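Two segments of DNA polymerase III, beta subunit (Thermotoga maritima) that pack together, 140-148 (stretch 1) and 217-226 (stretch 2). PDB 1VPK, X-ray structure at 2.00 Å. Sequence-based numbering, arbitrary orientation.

Stretch 1 (140-148) EVDTSLLEE
Stretch 2 (217-226) LDNTTEPTIT

The two stretches are joined by a short antiparallel β-ladder that runs directly into a helix N-terminus, where T143 ties the turn to the partner loop and a small apolar cluster packs on one face of the ladder. Stretch 1 is a strand over 140-142 (phi/psi -97/145, -137/147 and -57/129) followed by a helix from T143 onward, with phi near -60° and psi between -39° and -51°. Stretch 2 leaves a helix at its start, passes through a loop, and becomes a strand at 224-226, with phi from -109° to -135° and psi from 139° to 161°. The strand axes approach to 4.6 Å with their directions 151° apart, whereas the helix of stretch 1 lies 7.8 Å from the second strand at 73°.

V141 and I225 form the hydrogen-bonded pair, with CA atoms 5.5 Å apart: V141 N donates to I225 O and I225 N to V141 O, each at 2.9 Å and 164°. The flanking pairs, E140 with T226 (CA-CA 4.5 Å) and D142 with T224 (CA-CA 4.2 Å), are non-hydrogen-bonded. Here the α-carbons face carbonyls instead, E140 CA lying 3.3 Å from I225 O and T224 CA 3.2 Å from V141 O. One step on, T143 N donates to P223 O at 2.9 Å and 175°, extending the backbone pairing into the first helical residue.

T143 is buried and points toward stretch 2. Its m rotamer (chi1 -51°) brings OG1 within 2.6 Å of E222 O, to which it donates, while CG2 sits 3.6 Å from T220 CG2 and 3.9 Å from L217 CD2. A β-branched hydroxyl residue thus meets both a loop carbonyl and an apolar surface. The loop is braced by E222 N, which donates to T220 OG1 at 3.1 Å.

D142 is the N-cap. Its CA-to-CB bond points away from stretch 2, although CB still touches it; with chi1 t (174°), OD1 accepts from L145 N at 3.0 Å, satisfying an amide that has no preceding helical turn to bond. A water links this cap to the loop, donating to D142 OD1 (3.1 Å) and P223 O (2.7 Å) and accepting from S144 OG (2.7 Å).

V141 and I225 project to the same, buried face of the ladder, both with chi1 p; chi2 of I225 is 88°. I225 CD1 contacts V141 CG1 at 3.6 Å and L146 CD2 at 3.8 Å. L146 (t, p) in turn places CG 3.9 Å from CD1 of L217 (m, t), so V141, I225, L146 and L217 form a continuous run of apolar contacts from the ladder to the two helical residues. E140 (m) and T226 (m) occupy the other face, E140 CG lying 3.7 Å from T226 OG1; polar ends suit this more open side.

At the far end, E147 (chi1 t) packs its CG 4.2 Å from L217 CB, but its OE2 lies 3.0 Å from D218 OD1, a close approach of like charges rather than a bond. Altogether 622 Å² is buried.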

# COMPACT_ATOMS: atom_id res chain seq x y z
N GLU A 140 3.65 37.57 -4.28
CA GLU A 140 2.63 36.74 -3.66
C GLU A 140 2.05 35.80 -4.72
O GLU A 140 1.94 36.17 -5.88
CB GLU A 140 1.51 37.62 -3.08
CG GLU A 140 1.85 38.14 -1.67
CD GLU A 140 0.62 38.57 -0.88
OE1 GLU A 140 -0.34 39.15 -1.46
OE2 GLU A 140 0.62 38.35 0.35
N VAL A 141 1.69 34.57 -4.32
CA VAL A 141 0.92 33.70 -5.23
C VAL A 141 -0.21 32.97 -4.50
O VAL A 141 -0.11 32.64 -3.32
CB VAL A 141 1.87 32.73 -6.05
CG1 VAL A 141 2.68 31.91 -5.17
CG2 VAL A 141 1.07 31.87 -7.04
N ASP A 142 -1.31 32.75 -5.23
CA ASP A 142 -2.45 31.99 -4.72
C ASP A 142 -1.92 30.59 -4.30
O ASP A 142 -1.18 29.95 -5.01
CB ASP A 142 -3.58 31.99 -5.79
CG ASP A 142 -4.78 31.10 -5.43
OD1 ASP A 142 -4.60 29.86 -5.30
OD2 ASP A 142 -5.91 31.65 -5.28
N THR A 143 -2.25 30.18 -3.08
CA THR A 143 -1.71 28.98 -2.50
C THR A 143 -2.07 27.74 -3.31
O THR A 143 -1.19 26.95 -3.64
CB THR A 143 -2.25 28.85 -1.08
OG1 THR A 143 -2.01 30.10 -0.41
CG2 THR A 143 -1.57 27.77 -0.34
N SER A 144 -3.35 27.61 -3.64
CA SER A 144 -3.89 26.50 -4.43
C SER A 144 -3.28 26.43 -5.83
O SER A 144 -3.00 25.36 -6.34
CB SER A 144 -5.41 26.65 -4.57
OG SER A 144 -6.00 27.10 -3.35
N LEU A 145 -3.08 27.58 -6.46
CA LEU A 145 -2.45 27.63 -7.77
C LEU A 145 -1.03 27.10 -7.74
O LEU A 145 -0.62 26.31 -8.58
CB LEU A 145 -2.40 29.08 -8.26
CG LEU A 145 -1.96 29.29 -9.71
CD1 LEU A 145 -2.98 28.66 -10.63
CD2 LEU A 145 -1.88 30.78 -10.00
N LEU A 146 -0.25 27.57 -6.78
CA LEU A 146 1.14 27.13 -6.69
C LEU A 146 1.22 25.63 -6.35
O LEU A 146 2.03 24.93 -6.89
CB LEU A 146 1.89 27.95 -5.67
CG LEU A 146 3.38 27.60 -5.53
CD1 LEU A 146 4.13 27.85 -6.83
CD2 LEU A 146 3.99 28.41 -4.36
N GLU A 147 0.34 25.16 -5.47
CA GLU A 147 0.26 23.73 -5.15
C GLU A 147 0.07 22.88 -6.38
O GLU A 147 0.79 21.91 -6.59
CB GLU A 147 -0.90 23.42 -4.19
CG GLU A 147 -0.80 22.03 -3.56
CD GLU A 147 -1.58 20.91 -4.31
OE1 GLU A 147 -2.49 21.20 -5.13
OE2 GLU A 147 -1.30 19.71 -4.05
N GLU A 148 -0.92 23.26 -7.18
CA GLU A 148 -1.22 22.62 -8.47
C GLU A 148 -0.05 22.63 -9.45
O GLU A 148 0.27 21.60 -10.05
CB GLU A 148 -2.47 23.29 -9.08
CG GLU A 148 -2.75 22.96 -10.53
CD GLU A 148 -4.10 23.58 -11.02
OE1 GLU A 148 -4.59 24.55 -10.38
OE2 GLU A 148 -4.66 23.07 -12.04
N LEU A 217 2.26 23.90 1.48
CA LEU A 217 1.07 24.26 0.68
C LEU A 217 -0.10 23.35 0.98
O LEU A 217 -1.25 23.81 1.06
CB LEU A 217 1.40 24.23 -0.81
CG LEU A 217 2.50 25.17 -1.30
CD1 LEU A 217 2.86 24.89 -2.73
CD2 LEU A 217 2.13 26.65 -1.13
N ASP A 218 0.17 22.05 1.14
CA ASP A 218 -0.88 21.09 1.46
C ASP A 218 -1.38 21.29 2.87
O ASP A 218 -2.46 20.81 3.16
CB ASP A 218 -0.45 19.62 1.25
CG ASP A 218 -0.17 19.28 -0.26
OD1 ASP A 218 -0.71 19.96 -1.17
OD2 ASP A 218 0.61 18.32 -0.52
N ASN A 219 -0.67 22.03 3.72
CA ASN A 219 -1.08 22.21 5.11
C ASN A 219 -1.31 23.63 5.56
O ASN A 219 -1.35 23.90 6.74
CB ASN A 219 -0.07 21.52 6.04
CG ASN A 219 -0.11 20.06 5.91
OD1 ASN A 219 -0.94 19.41 6.51
ND2 ASN A 219 0.73 19.52 5.10
N THR A 220 -1.49 24.56 4.63
CA THR A 220 -1.94 25.89 5.00
C THR A 220 -3.37 26.15 4.48
O THR A 220 -3.75 25.72 3.40
CB THR A 220 -0.96 27.02 4.57
OG1 THR A 220 -1.47 28.29 4.99
CG2 THR A 220 -0.79 27.07 3.11
N THR A 221 -4.15 26.85 5.27
CA THR A 221 -5.48 27.24 4.84
C THR A 221 -5.45 28.68 4.33
O THR A 221 -6.49 29.22 3.97
CB THR A 221 -6.52 27.10 5.98
OG1 THR A 221 -6.31 28.12 6.97
CG2 THR A 221 -6.40 25.70 6.64
N GLU A 222 -4.28 29.30 4.28
CA GLU A 222 -4.27 30.69 3.89
C GLU A 222 -4.28 30.88 2.36
O GLU A 222 -3.69 30.10 1.63
CB GLU A 222 -3.17 31.46 4.61
CG GLU A 222 -1.83 31.55 3.96
CD GLU A 222 -0.93 32.53 4.70
OE1 GLU A 222 -1.04 32.54 5.97
OE2 GLU A 222 -0.14 33.28 4.04
N PRO A 223 -5.03 31.90 1.88
CA PRO A 223 -5.36 32.08 0.44
C PRO A 223 -4.17 32.33 -0.50
O PRO A 223 -4.17 31.89 -1.66
CB PRO A 223 -6.31 33.29 0.44
CG PRO A 223 -6.83 33.36 1.79
CD PRO A 223 -5.71 32.93 2.69
N THR A 224 -3.18 33.05 -0.00
CA THR A 224 -1.96 33.29 -0.76
C THR A 224 -0.74 33.09 0.11
O THR A 224 -0.83 33.09 1.33
CB THR A 224 -1.91 34.73 -1.26
OG1 THR A 224 -1.94 35.61 -0.14
CG2 THR A 224 -3.07 35.03 -2.12
N ILE A 225 0.41 32.91 -0.52
CA ILE A 225 1.70 32.77 0.18
C ILE A 225 2.74 33.72 -0.46
O ILE A 225 2.59 34.14 -1.62
CB ILE A 225 2.27 31.34 0.13
CG1 ILE A 225 2.51 30.86 -1.30
CG2 ILE A 225 1.39 30.37 0.89
CD1 ILE A 225 3.88 31.23 -1.84
N THR A 226 3.79 34.05 0.29
CA THR A 226 4.83 34.95 -0.19
C THR A 226 6.13 34.22 -0.47
O THR A 226 6.55 33.38 0.32
CB THR A 226 5.15 36.05 0.85
OG1 THR A 226 3.95 36.79 1.12
CG2 THR A 226 6.20 37.00 0.31
O HOH W 1 -5.52 29.63 -2.40